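Local coordinates for Rho guanine nucleotide exchange factor 3 (Mus musculus, PDB 2Z0Q), which acts as a guanine nucleotide exchange factor for the GTPases RhoA and RhoB and is represented here by its DH-PH module, at residues S53-E57 against Q58-Q62; T331-K334 against Q335-N339; R172-P175 against N176-D180. All coordinates share one frame; numbering follows the deposited sequence.

Overall arrangement
From the N terminus, the three contacts follow in series, each between adjoining segments, with no nesting or crossing. Interaction 1 (53-57 with 58-62) joins the short loop between helix 15-51 and helix 57-64 to the start of the latter, in the DH domain. Interaction 3 (172-175 with 176-180) forms the turn between helix 155-172 and helix 180-213, also in the DH domain but about 49 Å from interaction 1, centre to centre. Interaction 2 (331-334 with 335-339) comes last, in the first turns of helix 331-345, which packs on the PH-domain sheet. Its centre lies about 33 Å from that of interaction 1 and about 44 Å from that of interaction 3.

Interaction 1 (S53-E57 against Q58-Q62); sequences SIMTE and QELNQ
Thr-56 and Glu-59 are brought together by complementary torsions: chi1 of 76° swings Thr-56 OG1 in between its own backbone N and carbonyl carbon, facing the coming helix, while chi1 of -62° sends the otherwise extended Glu-59 chain back toward the preceding loop. The result is a capping box. Glu-59 N donates to Thr-56 OG1 over 2.9 Å in an almost straight bond, which gives this first-turn N-H the acceptor that no preceding helical turn can supply. Thr-56 N donates to Glu-59 OE1 over 2.8 Å, the reciprocal half of the box. That carboxylate oxygen is approached on its anti side, 30° out of the carboxylate plane. The backbone bond from Leu-60 N to Thr-56 O, 3.0 Å long, starts the regular helix behind the N-cap.

Next to the box, the selenomethionine Met-55 crosses Glu-59 at about a right angle. Its chain bends at chi3, laying the terminal CE close against Glu-59 CB at 3.3 Å, while farther back Met-55 CB rests on Leu-60 CG at 3.8 Å. The aliphatic part of Glu-59 is thus packed against Met-55 while OE1 is held by Thr-56 N.

The second carboxylate oxygen, Glu-59 OE2, forms a salt bridge with Lys-125, linking the cap to helix 107-125. Met-55 also touches Leu-121 on that helix, and Leu-60 packs on His-46, Met-49 and Leu-50 of helix 15-51, so the start of helix 57-64 touches both helix 15-51 and helix 107-125 of the DH domain.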
# COMPACT_ATOMS: atom_id res chain seq x y z
N SER A 53 -9.34 19.83 15.04
CA SER A 53 -8.23 20.37 14.26
C SER A 53 -6.92 19.59 14.41
O SER A 53 -5.85 20.19 14.44
CB SER A 53 -7.99 21.83 14.66
OG SER A 53 -9.18 22.58 14.57
N ILE A 54 -7.01 18.26 14.50
CA ILE A 54 -5.82 17.41 14.65
C ILE A 54 -4.88 17.47 13.44
O ILE A 54 -3.68 17.27 13.55
CB ILE A 54 -6.25 15.96 14.89
CG1 ILE A 54 -7.16 15.93 16.12
CG2 ILE A 54 -5.03 15.05 15.08
CD1 ILE A 54 -7.82 14.59 16.35
N MSE A 55 -5.45 17.76 12.28
CA MSE A 55 -4.69 17.91 11.05
C MSE A 55 -5.39 19.05 10.31
O MSE A 55 -6.53 19.37 10.63
CB MSE A 55 -4.76 16.65 10.17
CG MSE A 55 -4.04 15.42 10.71
SE MSE A 55 -3.96 13.98 9.37
CE MSE A 55 -2.63 14.72 8.22
N THR A 56 -4.73 19.64 9.33
CA THR A 56 -5.37 20.73 8.60
C THR A 56 -6.53 20.21 7.73
O THR A 56 -6.65 19.00 7.48
CB THR A 56 -4.37 21.48 7.72
OG1 THR A 56 -4.07 20.70 6.54
CG2 THR A 56 -3.08 21.73 8.51
N GLU A 57 -7.39 21.11 7.29
CA GLU A 57 -8.50 20.71 6.45
C GLU A 57 -7.88 20.16 5.18
O GLU A 57 -8.37 19.20 4.60
CB GLU A 57 -9.40 21.90 6.10
CG GLU A 57 -10.17 22.45 7.29
CD GLU A 57 -11.21 23.49 6.90
OE1 GLU A 57 -12.14 23.13 6.14
OE2 GLU A 57 -11.09 24.65 7.36
N GLN A 58 -6.77 20.77 4.78
CA GLN A 58 -6.08 20.33 3.58
C GLN A 58 -5.67 18.86 3.73
O GLN A 58 -6.07 18.01 2.93
CB GLN A 58 -4.84 21.19 3.35
CG GLN A 58 -5.11 22.68 3.18
CD GLN A 58 -5.52 23.39 4.47
OE1 GLN A 58 -4.76 23.44 5.45
NE2 GLN A 58 -6.74 23.95 4.48
N GLU A 59 -4.88 18.59 4.76
CA GLU A 59 -4.37 17.25 5.07
C GLU A 59 -5.43 16.16 5.21
O GLU A 59 -5.20 15.03 4.80
CB GLU A 59 -3.52 17.29 6.35
CG GLU A 59 -2.29 18.17 6.23
CD GLU A 59 -1.60 18.38 7.57
OE1 GLU A 59 -2.29 18.42 8.60
OE2 GLU A 59 -0.36 18.52 7.59
N LEU A 60 -6.56 16.51 5.83
CA LEU A 60 -7.65 15.56 6.02
C LEU A 60 -8.36 15.33 4.71
O LEU A 60 -8.81 14.21 4.44
CB LEU A 60 -8.66 16.10 7.05
CG LEU A 60 -8.19 16.18 8.50
CD1 LEU A 60 -9.25 16.87 9.36
CD2 LEU A 60 -7.92 14.78 9.01
N ASN A 61 -8.47 16.38 3.90
CA ASN A 61 -9.13 16.24 2.61
C ASN A 61 -8.31 15.33 1.73
O ASN A 61 -8.86 14.54 0.96
CB ASN A 61 -9.29 17.59 1.90
CG ASN A 61 -10.30 18.49 2.58
OD1 ASN A 61 -11.37 18.04 3.01
ND2 ASN A 61 -9.99 19.77 2.65
N GLN A 62 -6.99 15.43 1.87
CA GLN A 62 -6.08 14.62 1.08
C GLN A 62 -6.04 13.15 1.52
O GLN A 62 -5.51 12.30 0.81
CB GLN A 62 -4.66 15.18 1.12
CG GLN A 62 -3.80 14.68 -0.04
CD GLN A 62 -2.33 14.95 0.15
OE1 GLN A 62 -1.92 16.06 0.45
NE2 GLN A 62 -1.51 13.92 -0.03

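Interaction 2 (T331-K334 against Q335-N339); sequences TFNK and QQWLN
Phe-332 and Gln-336, one turn apart, cross obliquely at the start of helix 331-345, the C-terminal helix of the PH domain, with the glutamine laid over the aromatic ring. The methylene Gln-336 CG sits over one face of the Phe-332 ring in a CH-pi contact, 3.9 Å from the centroid and only 12° off the ring normal. The Phe-332 side chain leaves with CG opposite the backbone N, chi1 174°, which carries the ring along the helix surface to where the glutamine lies. Beyond CG, Gln-336 CD passes above the rim of the ring near Phe-332 CE2, the amide plane turned 36° from that of the aromatic group.

Asn-333 has Gln-336 and Trp-337 as its side-chain neighbours. Its side chain crosses that of Gln-336 at about a right angle, the two amide planes steeply inclined to each other. Beside Trp-337 the Asn-333 side chain points the same way as the indole, with the amide plane steep to the ring and Asn-333 CG 4.0 Å from Trp-337 CD1. The indole edge also meets the main chain, Trp-337 CD1 lying 3.4 Å from Asn-333 O, the carbonyl that accepts from Trp-337 N. The buried Trp-337 side chain also packs on Cys-234 and Leu-238 of strand 232-240.

Lys-334 stretches out fully and crosses the buried Leu-338, with Lys-334 CE 4.1 Å from Leu-338 CD1. Its ammonium group goes on to a salt bridge with Asp-285 and a hydrogen bond to Phe-310 O, while Leu-338 packs against Leu-283, so the lysine and the leucine together bind this helix to the sheet.

On the exposed side Gln-335 bends at chi2 toward the following turn, and its NE2 donates to Asn-339 OD1 over 2.8 Å, with the acceptor close to the plane of the glutamine amide.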
# COMPACT_ATOMS: atom_id res chain seq x y z
N THR A 331 10.56 -8.23 12.90
CA THR A 331 11.23 -9.33 12.23
C THR A 331 10.81 -9.48 10.78
O THR A 331 11.62 -9.69 9.91
CB THR A 331 11.00 -10.68 12.96
OG1 THR A 331 11.39 -10.55 14.33
CG2 THR A 331 11.84 -11.76 12.33
N PHE A 332 9.52 -9.34 10.51
CA PHE A 332 9.03 -9.47 9.14
C PHE A 332 9.57 -8.37 8.22
O PHE A 332 10.00 -8.65 7.09
CB PHE A 332 7.49 -9.45 9.17
CG PHE A 332 6.86 -9.42 7.81
CD1 PHE A 332 7.00 -10.50 6.94
CD2 PHE A 332 6.14 -8.31 7.40
CE1 PHE A 332 6.43 -10.48 5.67
CE2 PHE A 332 5.56 -8.27 6.15
CZ PHE A 332 5.70 -9.36 5.27
N ASN A 333 9.56 -7.13 8.70
CA ASN A 333 10.06 -6.02 7.89
C ASN A 333 11.56 -6.17 7.62
O ASN A 333 12.03 -5.80 6.55
CB ASN A 333 9.80 -4.67 8.60
CG ASN A 333 10.07 -3.46 7.70
OD1 ASN A 333 9.61 -3.41 6.54
ND2 ASN A 333 10.80 -2.48 8.21
N LYS A 334 12.31 -6.70 8.58
CA LYS A 334 13.75 -6.90 8.36
C LYS A 334 13.96 -7.90 7.23
O LYS A 334 14.75 -7.67 6.31
CB LYS A 334 14.46 -7.39 9.63
CG LYS A 334 15.89 -7.92 9.29
CD LYS A 334 16.76 -8.08 10.54
CE LYS A 334 17.96 -9.03 10.24
NZ LYS A 334 18.86 -9.10 11.43
N GLN A 335 13.23 -9.02 7.26
CA GLN A 335 13.38 -10.00 6.18
C GLN A 335 13.00 -9.41 4.82
O GLN A 335 13.67 -9.69 3.84
CB GLN A 335 12.52 -11.28 6.46
CG GLN A 335 12.87 -12.47 5.54
CD GLN A 335 14.31 -12.95 5.72
OE1 GLN A 335 14.76 -13.17 6.85
NE2 GLN A 335 15.03 -13.14 4.62
N GLN A 336 11.94 -8.59 4.78
CA GLN A 336 11.49 -7.94 3.54
C GLN A 336 12.63 -7.13 2.93
O GLN A 336 12.90 -7.19 1.75
CB GLN A 336 10.29 -7.01 3.82
CG GLN A 336 9.04 -7.70 4.43
CD GLN A 336 7.88 -6.70 4.65
OE1 GLN A 336 7.99 -5.75 5.45
NE2 GLN A 336 6.77 -6.92 3.93
N TRP A 337 13.29 -6.34 3.78
CA TRP A 337 14.44 -5.55 3.33
C TRP A 337 15.57 -6.44 2.82
O TRP A 337 16.14 -6.19 1.77
CB TRP A 337 14.95 -4.65 4.46
CG TRP A 337 14.25 -3.32 4.50
CD1 TRP A 337 13.27 -2.92 5.36
CD2 TRP A 337 14.46 -2.24 3.60
NE1 TRP A 337 12.86 -1.64 5.05
CE2 TRP A 337 13.58 -1.20 3.97
CE3 TRP A 337 15.31 -2.03 2.51
CZ2 TRP A 337 13.53 0.02 3.28
CZ3 TRP A 337 15.26 -0.83 1.83
CH2 TRP A 337 14.37 0.18 2.23
N LEU A 338 15.92 -7.47 3.59
CA LEU A 338 16.97 -8.37 3.13
C LEU A 338 16.58 -9.00 1.77
O LEU A 338 17.39 -9.02 0.84
CB LEU A 338 17.19 -9.48 4.18
CG LEU A 338 17.74 -9.09 5.55
CD1 LEU A 338 18.06 -10.38 6.35
CD2 LEU A 338 19.01 -8.28 5.39
N ASN A 339 15.34 -9.50 1.67
CA ASN A 339 14.90 -10.13 0.41
C ASN A 339 14.98 -9.15 -0.77
O ASN A 339 15.55 -9.48 -1.81
CB ASN A 339 13.44 -10.64 0.52
CG ASN A 339 13.26 -11.72 1.58
OD1 ASN A 339 14.21 -12.36 2.03
ND2 ASN A 339 12.00 -11.94 1.97

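Interaction 3 (R172-P175 against N176-D180); sequences RHTP and NDNPD
Thr-174 turns its methyl group into the bend of the chain, where CG2 meets Asn-178 CB at 3.6 Å and Asp-180 CB at 3.8 Å. A chi1 of -59° sets CG2 opposite the backbone N, pointing to Asn-178, and puts OG1 on the branch that meets a water. The Pro-175 ring slants across Asn-178 and Asp-177, with Pro-175 CG 3.8 Å from Asn-178 CB and Pro-175 CB 3.3 Å from Asp-177 OD1.

Behind these contacts stands the backbone. Asn-178 N donates to Pro-175 O over 3.1 Å, coming from above the carbonyl plane, and closes a type I beta turn. The side chain of Asn-178 then folds forward: its OD1 accepts from Asp-180 N at 2.9 Å, capping the turn that leads into helix 180-213. The water donates to both Thr-174 OG1, at 3.0 Å, and Asp-180 OD2, at 2.6 Å, bridging the two sides of the bend.

Farther out, Thr-174 OG1 is also bonded to Ile-170 O of helix 155-172. The buried carboxylate of Asp-180 accepts from the backbone N atoms of Val-94 and Gly-95, and Gln-181 NE2 bonds to both Thr-174 O and Asn-176 OD1. The whole is a tight helix-to-helix connection, a beta turn followed by an Asx turn, at one end of the DH helical bundle.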
# COMPACT_ATOMS: atom_id res chain seq x y z
N ARG A 172 -16.87 -21.10 -10.53
CA ARG A 172 -16.58 -22.53 -10.46
C ARG A 172 -17.73 -23.39 -9.98
O ARG A 172 -17.74 -24.58 -10.20
CB ARG A 172 -15.29 -22.82 -9.65
CG ARG A 172 -15.33 -22.54 -8.15
CD ARG A 172 -14.04 -23.13 -7.47
NE ARG A 172 -12.83 -22.64 -8.16
CZ ARG A 172 -12.22 -21.49 -7.88
NH1 ARG A 172 -12.67 -20.69 -6.92
NH2 ARG A 172 -11.18 -21.09 -8.63
N HIS A 173 -18.73 -22.78 -9.35
CA HIS A 173 -19.90 -23.55 -8.92
C HIS A 173 -21.11 -23.23 -9.82
O HIS A 173 -22.25 -23.61 -9.54
CB HIS A 173 -20.22 -23.24 -7.47
CG HIS A 173 -19.07 -23.48 -6.56
ND1 HIS A 173 -18.46 -24.71 -6.45
CD2 HIS A 173 -18.38 -22.64 -5.75
CE1 HIS A 173 -17.44 -24.61 -5.61
NE2 HIS A 173 -17.37 -23.37 -5.18
N THR A 174 -20.86 -22.56 -10.94
CA THR A 174 -21.93 -22.22 -11.88
C THR A 174 -22.00 -23.30 -12.98
O THR A 174 -21.00 -23.54 -13.69
CB THR A 174 -21.69 -20.81 -12.53
OG1 THR A 174 -21.63 -19.79 -11.50
CG2 THR A 174 -22.83 -20.46 -13.49
N PRO A 175 -23.15 -23.96 -13.13
CA PRO A 175 -23.35 -25.02 -14.14
C PRO A 175 -23.21 -24.56 -15.61
O PRO A 175 -23.39 -23.39 -15.93
CB PRO A 175 -24.75 -25.56 -13.80
CG PRO A 175 -25.44 -24.42 -13.19
CD PRO A 175 -24.39 -23.70 -12.37
N ASN A 176 -22.87 -25.49 -16.50
CA ASN A 176 -22.69 -25.16 -17.92
C ASN A 176 -23.93 -24.61 -18.63
O ASN A 176 -23.81 -23.91 -19.63
CB ASN A 176 -22.15 -26.38 -18.69
CG ASN A 176 -20.86 -26.95 -18.10
OD1 ASN A 176 -19.96 -26.21 -17.67
ND2 ASN A 176 -20.75 -28.28 -18.08
N ASP A 177 -25.11 -24.91 -18.12
CA ASP A 177 -26.34 -24.42 -18.74
C ASP A 177 -26.82 -23.11 -18.13
O ASP A 177 -27.96 -22.67 -18.37
CB ASP A 177 -27.43 -25.48 -18.61
CG ASP A 177 -27.83 -25.73 -17.17
OD1 ASP A 177 -26.93 -25.77 -16.29
OD2 ASP A 177 -29.04 -25.90 -16.92
N ASN A 178 -25.97 -22.48 -17.32
CA ASN A 178 -26.33 -21.23 -16.68
C ASN A 178 -25.54 -20.13 -17.42
O ASN A 178 -24.32 -20.17 -17.44
CB ASN A 178 -25.90 -21.25 -15.21
CG ASN A 178 -26.43 -20.09 -14.45
OD1 ASN A 178 -26.36 -18.95 -14.90
ND2 ASN A 178 -26.96 -20.36 -13.25
N PRO A 179 -26.23 -19.13 -18.00
CA PRO A 179 -25.56 -18.05 -18.74
C PRO A 179 -24.58 -17.22 -17.93
O PRO A 179 -23.82 -16.45 -18.49
CB PRO A 179 -26.72 -17.23 -19.30
CG PRO A 179 -27.82 -17.47 -18.27
CD PRO A 179 -27.70 -18.93 -17.98
N ASP A 180 -24.64 -17.35 -16.61
CA ASP A 180 -23.71 -16.63 -15.76
C ASP A 180 -22.29 -17.11 -16.07
O ASP A 180 -21.33 -16.39 -15.76
CB ASP A 180 -24.01 -16.91 -14.28
CG ASP A 180 -24.68 -15.75 -13.59
OD1 ASP A 180 -25.18 -14.79 -14.25
OD2 ASP A 180 -24.70 -15.77 -12.33
O HOH W 1 -23.81 -17.77 -10.85